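Local coordinates for cell wall surface anchor family protein (PDB 3TW0), which forms the adhesive tip of a group B Streptococcus pilus and probably helps attach the bacterium to its host through a metal-binding von Willebrand factor A fold, at residues H94-T99 with Y275-N280; N197-K202 with Q211-I216; I223-G228 with W281-D286. The protein carries 2 engineered substitutions. All blocks are in the same frame, centred on the assembly; numbering follows the deposited sequence.

How the interactions relate
Interaction 1 is a surface contact, whereas interactions 2 and 3 are partly buried, each with one buried residue. Each involves a long cationic side chain, whose partners differ: a weakly bonded backbone carbonyl in interaction 1, an aromatic face and a water in interaction 3, two carboxylates in interaction 2, where Asp213 shares the centre and also covers Phe199. Interactions 1 and 3 use consecutive pieces of one chain run, 275-280 and 281-286; their centres lie about 12 Å apart, and Tyr279 O meets Gly226 N at 2.8 Å, a probable hydrogen bond. Interaction 2 touches interaction 3 where the backbone of Ile215 and Ile216 packs against Ile223 CD1. Interaction 3 thus links the other two.

Interaction 1: H94-T99 with Y275-N280; sequences HKTTFT and YWRDYN
Arg277 reaches Thr96 by a single polar contact. Its NH1 lies 3.1 Å from Thr96 O, but the N-H...O angle of 124° makes this a weak hydrogen bond. The carbonyl oxygen sits at the edge of the guanidinium, near its plane. The stronger bond of NH1 goes to Lys75 O, in strand 70-78, so the same nitrogen serves two backbone carbonyls.

Van der Waals contact between the two segments is slight: Thr96 CB stands 3.8 Å from Arg277 NH1, and 74 Å² is buried in all. With the CA atoms of Thr96 and Arg277 10.3 Å apart, it is the length of the arginine that closes the gap; a bend at chi3 (69°) turns the guanidinium off the line of the chain. Tyr279 packs against the same side chain: its CE1 lies 3.5 Å above one guanidinium face, while Arg277 CB lies over one face of the tyrosine ring.

Both side chains, Thr96 and Arg277, also touch Ala84 of strand 84-85. Strands 97-101 and 271-276 each pair antiparallel with strand 70-78. The arginine, just beyond strand 271-276, reaches back to carbonyls of this antiparallel sheet region, which is distinct from the parallel sheet characteristic of the von Willebrand factor A fold.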
loop_
_atom_site.group_PDB
_atom_site.type_symbol
_atom_site.label_atom_id
_atom_site.label_comp_id
_atom_site.label_asym_id
_atom_site.label_seq_id
_atom_site.Cartn_x
_atom_site.Cartn_y
_atom_site.Cartn_z
ATOM N N HIS A 94 -4.076 16.284 -18.859
ATOM C CA HIS A 94 -4.736 15.006 -19.227
ATOM C C HIS A 94 -4.089 13.758 -18.589
ATOM O O HIS A 94 -4.657 12.663 -18.630
ATOM C CB HIS A 94 -4.711 14.810 -20.746
ATOM C CG HIS A 94 -5.375 15.912 -21.512
ATOM N ND1 HIS A 94 -6.744 15.992 -21.660
ATOM C CD2 HIS A 94 -4.860 16.979 -22.167
ATOM C CE1 HIS A 94 -7.042 17.068 -22.369
ATOM N NE2 HIS A 94 -5.916 17.680 -22.696
ATOM N N LYS A 95 -2.896 13.918 -18.045
ATOM C CA LYS A 95 -2.111 12.805 -17.518
ATOM C C LYS A 95 -2.635 12.310 -16.153
ATOM O O LYS A 95 -1.998 12.493 -15.111
ATOM C CB LYS A 95 -0.626 13.195 -17.461
ATOM C CG LYS A 95 0.368 12.046 -17.610
ATOM C CD LYS A 95 -0.091 11.014 -18.632
ATOM C CE LYS A 95 0.878 9.849 -18.688
ATOM N NZ LYS A 95 0.376 8.831 -19.638
ATOM N N THR A 96 -3.802 11.672 -16.181
ATOM C CA THR A 96 -4.464 11.268 -14.951
ATOM C C THR A 96 -4.393 9.771 -14.694
ATOM O O THR A 96 -5.021 9.264 -13.745
ATOM C CB THR A 96 -5.923 11.752 -14.923
ATOM O OG1 THR A 96 -6.620 11.218 -16.050
ATOM C CG2 THR A 96 -5.976 13.289 -14.954
ATOM N N THR A 97 -3.657 9.082 -15.568
ATOM C CA THR A 97 -3.195 7.718 -15.357
ATOM C C THR A 97 -1.765 7.672 -15.861
ATOM O O THR A 97 -1.358 8.509 -16.700
ATOM C CB THR A 97 -4.027 6.646 -16.125
ATOM O OG1 THR A 97 -3.974 6.899 -17.543
ATOM C CG2 THR A 97 -5.493 6.608 -15.640
ATOM N N PHE A 98 -0.988 6.728 -15.321
ATOM C CA PHE A 98 0.370 6.477 -15.800
ATOM C C PHE A 98 0.510 4.993 -16.005
ATOM O O PHE A 98 -0.030 4.201 -15.209
ATOM C CB PHE A 98 1.407 6.906 -14.780
ATOM C CG PHE A 98 1.574 8.387 -14.668
ATOM C CD1 PHE A 98 2.564 9.040 -15.396
ATOM C CD2 PHE A 98 0.761 9.126 -13.819
ATOM C CE1 PHE A 98 2.735 10.414 -15.269
ATOM C CE2 PHE A 98 0.921 10.490 -13.687
ATOM C CZ PHE A 98 1.915 11.143 -14.423
ATOM N N THR A 99 1.260 4.610 -17.035
ATOM C CA THR A 99 1.427 3.206 -17.368
ATOM C C THR A 99 2.903 3.009 -17.614
ATOM O O THR A 99 3.505 3.800 -18.356
ATOM C CB THR A 99 0.553 2.832 -18.596
ATOM O OG1 THR A 99 -0.830 2.957 -18.236
ATOM C CG2 THR A 99 0.812 1.417 -19.089
ATOM N N TYR A 275 -10.539 19.448 -6.111
ATOM C CA TYR A 275 -10.922 18.474 -5.100
ATOM C C TYR A 275 -9.996 17.274 -5.247
ATOM O O TYR A 275 -9.497 16.964 -6.354
ATOM C CB TYR A 275 -12.385 17.998 -5.312
ATOM C CG TYR A 275 -13.422 19.099 -5.198
ATOM C CD1 TYR A 275 -13.530 20.075 -6.178
ATOM C CD2 TYR A 275 -14.281 19.162 -4.108
ATOM C CE1 TYR A 275 -14.442 21.096 -6.076
ATOM C CE2 TYR A 275 -15.227 20.194 -4.002
ATOM C CZ TYR A 275 -15.290 21.144 -4.998
ATOM O OH TYR A 275 -16.185 22.161 -4.927
ATOM N N TRP A 276 -9.764 16.590 -4.130
ATOM C CA TRP A 276 -9.087 15.317 -4.159
ATOM C C TRP A 276 -9.973 14.393 -4.994
ATOM O O TRP A 276 -11.199 14.501 -4.940
ATOM C CB TRP A 276 -8.985 14.780 -2.738
ATOM C CG TRP A 276 -8.214 15.681 -1.811
ATOM C CD1 TRP A 276 -8.687 16.349 -0.727
ATOM C CD2 TRP A 276 -6.826 15.994 -1.901
ATOM N NE1 TRP A 276 -7.679 17.066 -0.130
ATOM C CE2 TRP A 276 -6.523 16.862 -0.836
ATOM C CE3 TRP A 276 -5.802 15.623 -2.787
ATOM C CZ2 TRP A 276 -5.237 17.359 -0.621
ATOM C CZ3 TRP A 276 -4.531 16.119 -2.574
ATOM C CH2 TRP A 276 -4.259 16.971 -1.493
ATOM N N ARG A 277 -9.374 13.510 -5.782
ATOM C CA ARG A 277 -10.170 12.515 -6.505
ATOM C C ARG A 277 -10.830 11.612 -5.449
ATOM O O ARG A 277 -10.265 11.426 -4.348
ATOM C CB ARG A 277 -9.282 11.719 -7.452
ATOM C CG ARG A 277 -8.670 12.545 -8.554
ATOM C CD ARG A 277 -7.915 11.666 -9.558
ATOM N NE ARG A 277 -8.850 10.864 -10.313
ATOM C CZ ARG A 277 -8.562 10.086 -11.353
ATOM N NH1 ARG A 277 -7.337 9.980 -11.833
ATOM N NH2 ARG A 277 -9.535 9.414 -11.931
ATOM N N ASP A 278 -12.025 11.099 -5.756
ATOM C CA ASP A 278 -12.886 10.477 -4.747
ATOM C C ASP A 278 -12.365 9.170 -4.125
ATOM O O ASP A 278 -12.862 8.732 -3.074
ATOM C CB ASP A 278 -14.347 10.359 -5.212
ATOM C CG ASP A 278 -14.542 9.367 -6.366
ATOM O OD1 ASP A 278 -13.842 8.346 -6.449
ATOM O OD2 ASP A 278 -15.437 9.615 -7.188
ATOM N N TYR A 279 -11.336 8.586 -4.735
ATOM C CA TYR A 279 -10.656 7.463 -4.128
ATOM C C TYR A 279 -9.751 7.901 -2.951
ATOM O O TYR A 279 -9.250 7.067 -2.218
ATOM C CB TYR A 279 -9.898 6.608 -5.160
ATOM C CG TYR A 279 -8.914 7.339 -6.036
ATOM C CD1 TYR A 279 -9.114 7.420 -7.420
ATOM C CD2 TYR A 279 -7.775 7.919 -5.502
ATOM C CE1 TYR A 279 -8.198 8.085 -8.237
ATOM C CE2 TYR A 279 -6.871 8.564 -6.297
ATOM C CZ TYR A 279 -7.086 8.644 -7.676
ATOM O OH TYR A 279 -6.159 9.312 -8.460
ATOM N N ASN A 280 -9.600 9.199 -2.746
ATOM C CA ASN A 280 -8.921 9.698 -1.544
ATOM C C ASN A 280 -9.822 10.110 -0.382
ATOM O O ASN A 280 -9.309 10.535 0.657
ATOM C CB ASN A 280 -7.976 10.856 -1.895
ATOM C CG ASN A 280 -6.663 10.367 -2.481
ATOM O OD1 ASN A 280 -6.050 9.421 -1.956
ATOM N ND2 ASN A 280 -6.219 11.004 -3.572
#

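Interaction 2: N197-K202 with Q211-I216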
loop_
_atom_site.group_PDB
_atom_site.type_symbol
_atom_site.label_atom_id
_atom_site.label_comp_id
_atom_site.label_asym_id
_atom_site.label_seq_id
_atom_site.Cartn_x
_atom_site.Cartn_y
_atom_site.Cartn_z
ATOM N N ASN A 197 -20.299 -4.610 10.349
ATOM C CA ASN A 197 -20.541 -5.698 11.313
ATOM C C ASN A 197 -20.887 -7.047 10.695
ATOM O O ASN A 197 -20.381 -8.062 11.175
ATOM C CB ASN A 197 -21.624 -5.289 12.319
ATOM C CG ASN A 197 -21.178 -4.149 13.207
ATOM O OD1 ASN A 197 -20.004 -3.792 13.213
ATOM N ND2 ASN A 197 -22.111 -3.594 13.993
ATOM N N SER A 198 -21.715 -7.083 9.640
ATOM C CA SER A 198 -21.979 -8.364 8.963
ATOM C C SER A 198 -20.750 -8.919 8.242
ATOM O O SER A 198 -20.598 -10.149 8.138
ATOM C CB SER A 198 -23.157 -8.299 7.984
ATOM O OG SER A 198 -24.304 -7.778 8.639
ATOM N N PHE A 199 -19.883 -8.047 7.723
ATOM C CA PHE A 199 -18.621 -8.522 7.133
ATOM C C PHE A 199 -17.768 -9.183 8.239
ATOM O O PHE A 199 -17.241 -10.264 8.055
ATOM C CB PHE A 199 -17.811 -7.393 6.460
ATOM C CG PHE A 199 -18.561 -6.632 5.366
ATOM C CD1 PHE A 199 -19.451 -7.284 4.499
ATOM C CD2 PHE A 199 -18.336 -5.257 5.191
ATOM C CE1 PHE A 199 -20.146 -6.579 3.505
ATOM C CE2 PHE A 199 -19.018 -4.551 4.206
ATOM C CZ PHE A 199 -19.941 -5.228 3.357
ATOM N N LEU A 200 -17.649 -8.514 9.388
ATOM C CA LEU A 200 -16.876 -9.026 10.512
ATOM C C LEU A 200 -17.424 -10.373 11.001
ATOM O O LEU A 200 -16.650 -11.220 11.438
ATOM C CB LEU A 200 -16.905 -8.040 11.679
ATOM C CG LEU A 200 -16.372 -6.590 11.570
ATOM C CD1 LEU A 200 -16.644 -5.841 12.865
ATOM C CD2 LEU A 200 -14.850 -6.522 11.239
ATOM N N ASN A 201 -18.756 -10.551 10.922
ATOM C CA ASN A 201 -19.419 -11.729 11.467
ATOM C C ASN A 201 -18.920 -12.980 10.785
ATOM O O ASN A 201 -18.979 -14.068 11.359
ATOM C CB ASN A 201 -20.972 -11.614 11.388
ATOM C CG ASN A 201 -21.547 -10.696 12.471
ATOM O OD1 ASN A 201 -20.935 -10.517 13.513
ATOM N ND2 ASN A 201 -22.726 -10.120 12.229
ATOM N N LYS A 202 -18.346 -12.806 9.585
ATOM C CA LYS A 202 -17.888 -13.928 8.775
ATOM C C LYS A 202 -16.548 -14.542 9.232
ATOM O O LYS A 202 -16.245 -15.668 8.859
ATOM C CB LYS A 202 -17.837 -13.538 7.280
ATOM C CG LYS A 202 -19.216 -13.221 6.643
ATOM C CD LYS A 202 -18.985 -12.778 5.188
ATOM C CE LYS A 202 -20.204 -12.181 4.535
ATOM N NZ LYS A 202 -19.953 -12.144 3.060
ATOM N N GLN A 211 -11.808 -11.581 1.804
ATOM C CA GLN A 211 -11.531 -11.049 0.467
ATOM C C GLN A 211 -12.795 -10.757 -0.355
ATOM O O GLN A 211 -12.888 -9.714 -1.034
ATOM C CB GLN A 211 -10.598 -11.978 -0.326
ATOM C CG GLN A 211 -10.150 -11.368 -1.663
ATOM C CD GLN A 211 -8.963 -12.068 -2.279
ATOM O OE1 GLN A 211 -7.901 -12.195 -1.666
ATOM N NE2 GLN A 211 -9.126 -12.503 -3.516
ATOM N N GLU A 212 -13.772 -11.658 -0.268
ATOM C CA GLU A 212 -14.999 -11.561 -1.062
ATOM C C GLU A 212 -15.805 -10.261 -0.808
ATOM O O GLU A 212 -16.655 -9.893 -1.616
ATOM C CB GLU A 212 -15.886 -12.787 -0.832
ATOM C CG GLU A 212 -16.425 -12.829 0.594
ATOM C CD GLU A 212 -17.281 -14.039 0.860
ATOM O OE1 GLU A 212 -16.843 -15.141 0.521
ATOM O OE2 GLU A 212 -18.385 -13.892 1.405
ATOM N N ASP A 213 -15.550 -9.596 0.326
ATOM C CA ASP A 213 -16.228 -8.352 0.646
ATOM C C ASP A 213 -15.316 -7.149 0.441
ATOM O O ASP A 213 -15.618 -6.060 0.935
ATOM C CB ASP A 213 -16.748 -8.357 2.085
ATOM C CG ASP A 213 -17.831 -9.386 2.299
ATOM O OD1 ASP A 213 -18.836 -9.376 1.545
ATOM O OD2 ASP A 213 -17.669 -10.213 3.212
ATOM N N PHE A 214 -14.199 -7.364 -0.253
ATOM C CA PHE A 214 -13.410 -6.266 -0.839
ATOM C C PHE A 214 -13.678 -6.216 -2.357
ATOM O O PHE A 214 -14.031 -7.234 -2.984
ATOM C CB PHE A 214 -11.903 -6.442 -0.595
ATOM C CG PHE A 214 -11.442 -6.084 0.813
ATOM C CD1 PHE A 214 -10.931 -4.808 1.104
ATOM C CD2 PHE A 214 -11.483 -7.037 1.834
ATOM C CE1 PHE A 214 -10.475 -4.463 2.402
ATOM C CE2 PHE A 214 -11.034 -6.731 3.134
ATOM C CZ PHE A 214 -10.532 -5.437 3.433
ATOM N N ILE A 215 -13.545 -5.017 -2.932
ATOM C CA ILE A 215 -13.648 -4.821 -4.381
ATOM C C ILE A 215 -12.302 -5.105 -4.981
ATOM O O ILE A 215 -11.369 -4.326 -4.870
ATOM C CB ILE A 215 -14.121 -3.387 -4.756
ATOM C CG1 ILE A 215 -15.400 -3.052 -3.959
ATOM C CG2 ILE A 215 -14.378 -3.273 -6.275
ATOM C CD1 ILE A 215 -16.100 -1.730 -4.376
ATOM N N ILE A 216 -12.213 -6.243 -5.628
ATOM C CA ILE A 216 -10.950 -6.756 -6.112
ATOM C C ILE A 216 -11.007 -7.027 -7.609
ATOM O O ILE A 216 -9.969 -7.118 -8.263
ATOM C CB ILE A 216 -10.632 -8.100 -5.386
ATOM C CG1 ILE A 216 -10.479 -7.855 -3.874
ATOM C CG2 ILE A 216 -9.433 -8.782 -5.972
ATOM C CD1 ILE A 216 -9.294 -7.164 -3.488
HETATM O O HOH W 1 -16.292 -10.585 5.318
HETATM O O HOH W 2 -21.376 -9.837 2.237
#
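Asp213 lies between Phe199 and Lys202 and meets both. CB and the carboxylate both lie by the phenylalanine ring. Asp213 CB sits over one face, 4.2 Å from the Phe199 centroid and 25° off the normal, a CH-pi contact displaced toward the rim. The carboxylate is tilted 30° from the ring plane, and Asp213 CG comes within 3.4 Å of Phe199 CD1.

Lys202 runs head-on against Asp213 and Glu212, its chain extended beyond CG, which carries NZ to two acids at once. The salt bridge from Lys202 NZ to Asp213 OD2, 3.0 Å, uses the syn lone pair. That from Lys202 NZ to Glu212 OE2, 2.9 Å, uses the anti lone pair. A longer, weak bond of 3.3 Å joins Lys202 NZ to Asp213 OD1. A water accepts from Lys202 NZ and donates to Asp213 OD1, sitting in plane at the edge of the phenylalanine ring. Two carboxylates around one ammonium probably favour its charged form.

The salt-bridge network ties Lys202, which follows helix 192-201, to the loop before helix 220-223. Phe199 also touches Ile182, while Leu200 and Phe214 pack on helix 302-312 and Phe214 additionally reaches helix 145-159.

Interaction 3: I223-G228 with W281-D286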
loop_
_atom_site.group_PDB
_atom_site.type_symbol
_atom_site.label_atom_id
_atom_site.label_comp_id
_atom_site.label_asym_id
_atom_site.label_seq_id
_atom_site.Cartn_x
_atom_site.Cartn_y
_atom_site.Cartn_z
ATOM N N ILE A 223 -10.154 0.899 -9.254
ATOM C CA ILE A 223 -10.929 0.445 -8.067
ATOM C C ILE A 223 -10.272 0.733 -6.690
ATOM O O ILE A 223 -10.902 0.617 -5.647
ATOM C CB ILE A 223 -11.264 -1.103 -8.129
ATOM C CG1 ILE A 223 -9.987 -1.950 -8.101
ATOM C CG2 ILE A 223 -12.158 -1.447 -9.334
ATOM C CD1 ILE A 223 -10.247 -3.463 -7.741
ATOM N N VAL A 224 -8.996 1.046 -6.692
ATOM C CA VAL A 224 -8.238 1.162 -5.463
ATOM C C VAL A 224 -8.515 2.458 -4.702
ATOM O O VAL A 224 -8.919 3.469 -5.296
ATOM C CB VAL A 224 -6.772 1.084 -5.848
ATOM C CG1 VAL A 224 -5.944 2.008 -5.034
ATOM C CG2 VAL A 224 -6.274 -0.364 -5.843
ATOM N N LYS A 225 -8.292 2.447 -3.384
ATOM C CA LYS A 225 -8.380 3.691 -2.582
ATOM C C LYS A 225 -6.989 4.240 -2.347
ATOM O O LYS A 225 -6.025 3.474 -2.169
ATOM C CB LYS A 225 -9.067 3.453 -1.211
ATOM C CG LYS A 225 -10.532 2.988 -1.286
ATOM C CD LYS A 225 -11.431 3.962 -2.010
ATOM C CE LYS A 225 -12.859 3.445 -2.120
ATOM N NZ LYS A 225 -13.913 4.558 -2.235
ATOM N N GLY A 226 -6.872 5.561 -2.313
ATOM C CA GLY A 226 -5.556 6.176 -2.120
ATOM C C GLY A 226 -4.705 6.169 -3.380
ATOM O O GLY A 226 -4.958 5.405 -4.306
ATOM N N ASP A 227 -3.724 7.068 -3.408
ATOM C CA ASP A 227 -2.754 7.185 -4.495
ATOM C C ASP A 227 -1.332 7.416 -3.981
ATOM O O ASP A 227 -0.495 7.928 -4.725
ATOM C CB ASP A 227 -3.141 8.335 -5.448
ATOM C CG ASP A 227 -3.182 9.707 -4.754
ATOM O OD1 ASP A 227 -2.894 9.818 -3.545
ATOM O OD2 ASP A 227 -3.513 10.688 -5.442
ATOM N N GLY A 228 -1.054 7.047 -2.727
ATOM C CA GLY A 228 0.221 7.393 -2.096
ATOM C C GLY A 228 0.322 8.760 -1.400
ATOM O O GLY A 228 1.336 9.088 -0.827
ATOM N N TRP A 281 -11.138 10.000 -0.560
ATOM C CA TRP A 281 -12.139 10.506 0.374
ATOM C C TRP A 281 -12.426 9.515 1.489
ATOM O O TRP A 281 -12.327 8.304 1.304
ATOM C CB TRP A 281 -13.482 10.710 -0.348
ATOM C CG TRP A 281 -13.532 11.811 -1.389
ATOM C CD1 TRP A 281 -12.486 12.592 -1.835
ATOM C CD2 TRP A 281 -14.676 12.203 -2.168
ATOM N NE1 TRP A 281 -12.924 13.475 -2.795
ATOM C CE2 TRP A 281 -14.259 13.252 -3.033
ATOM C CE3 TRP A 281 -16.020 11.792 -2.203
ATOM C CZ2 TRP A 281 -15.133 13.889 -3.914
ATOM C CZ3 TRP A 281 -16.887 12.418 -3.096
ATOM C CH2 TRP A 281 -16.442 13.476 -3.931
ATOM N N VAL A 282 -12.862 10.016 2.631
ATOM C CA VAL A 282 -13.475 9.113 3.625
ATOM C C VAL A 282 -14.627 8.414 2.909
ATOM O O VAL A 282 -15.321 9.029 2.095
ATOM C CB VAL A 282 -13.941 9.892 4.874
ATOM C CG1 VAL A 282 -14.782 9.009 5.794
ATOM C CG2 VAL A 282 -12.744 10.398 5.618
ATOM N N TYR A 283 -14.783 7.116 3.146
ATOM C CA TYR A 283 -15.871 6.388 2.525
ATOM C C TYR A 283 -16.404 5.343 3.528
ATOM O O TYR A 283 -15.769 5.069 4.544
ATOM C CB TYR A 283 -15.424 5.732 1.194
ATOM C CG TYR A 283 -14.651 4.443 1.413
ATOM C CD1 TYR A 283 -13.302 4.475 1.764
ATOM C CD2 TYR A 283 -15.278 3.206 1.302
ATOM C CE1 TYR A 283 -12.586 3.302 1.979
ATOM C CE2 TYR A 283 -14.572 2.007 1.535
ATOM C CZ TYR A 283 -13.237 2.071 1.873
ATOM O OH TYR A 283 -12.547 0.925 2.086
ATOM N N PRO A 284 -17.559 4.755 3.241
ATOM C CA PRO A 284 -18.390 4.898 2.038
ATOM C C PRO A 284 -19.128 6.237 1.969
ATOM O O PRO A 284 -19.260 6.930 2.978
ATOM C CB PRO A 284 -19.388 3.748 2.170
ATOM C CG PRO A 284 -19.516 3.575 3.678
ATOM C CD PRO A 284 -18.234 3.956 4.296
ATOM N N PHE A 285 -19.544 6.592 0.751
ATOM C CA PHE A 285 -20.405 7.732 0.465
ATOM C C PHE A 285 -21.374 7.318 -0.673
ATOM O O PHE A 285 -21.023 6.470 -1.512
ATOM C CB PHE A 285 -19.560 8.955 0.050
ATOM C CG PHE A 285 -18.641 8.703 -1.133
ATOM C CD1 PHE A 285 -19.119 8.770 -2.439
ATOM C CD2 PHE A 285 -17.299 8.389 -0.935
ATOM C CE1 PHE A 285 -18.278 8.508 -3.526
ATOM C CE2 PHE A 285 -16.447 8.158 -2.023
ATOM C CZ PHE A 285 -16.934 8.226 -3.325
ATOM N N ASP A 286 -22.573 7.889 -0.674
ATOM C CA ASP A 286 -23.587 7.610 -1.680
ATOM C C ASP A 286 -23.030 8.005 -3.028
ATOM O O ASP A 286 -22.606 9.139 -3.208
ATOM C CB ASP A 286 -24.866 8.417 -1.409
ATOM C CG ASP A 286 -26.016 8.048 -2.352
ATOM O OD1 ASP A 286 -27.081 7.678 -1.831
ATOM O OD2 ASP A 286 -25.879 8.132 -3.593
HETATM O O HOH W 3 -12.939 6.964 -1.055
#
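Lys225 lays its side chain over one face of the Tyr283 ring, joining the loop after helix 220-223 to the loop between strand 271-276 and helix 302-312. CB points toward the 281-286 segment. Lys225 CG is the first atom to touch the ring, 3.9 Å from Tyr283 CE1. A bend at chi2 (-59°) then directs the rest of the chain across the ring. Lys225 CE stands above the ring centre, 3.9 Å from the Tyr283 centroid and only 5° off the normal, which is clear CH-pi geometry. Lys225 NZ has moved on toward the tyrosine's CB end: it is 4.1 Å from the Tyr283 centroid at 25° off the normal, still over the face, and comes nearest at Tyr283 CG, 3.7 Å away. This places a cation-pi contact next to the CH-pi one.

At the tip, Lys225 NZ gives a hydrogen bond of 2.9 Å to a water, which in turn donates to Trp281 O at 2.8 Å. The same water lies in plane at the edge of the Phe285 ring, whose CE2 is 4.4 Å from Lys225 NZ. Trp281 CE3 sits over one face of that ring.

The tyrosine has its own fixings: its OH is hydrogen-bonded to Ile182 N, and a cis peptide joins it to Pro284. The lysine therefore acts in two ways, its aliphatic carbons as an apolar cover and its ammonium as a cation held by pi electrons and a water-relayed carbonyl; no carboxylate of the two segments contacts NZ, and its charge is probably stabilised by polarisable and dipolar groups.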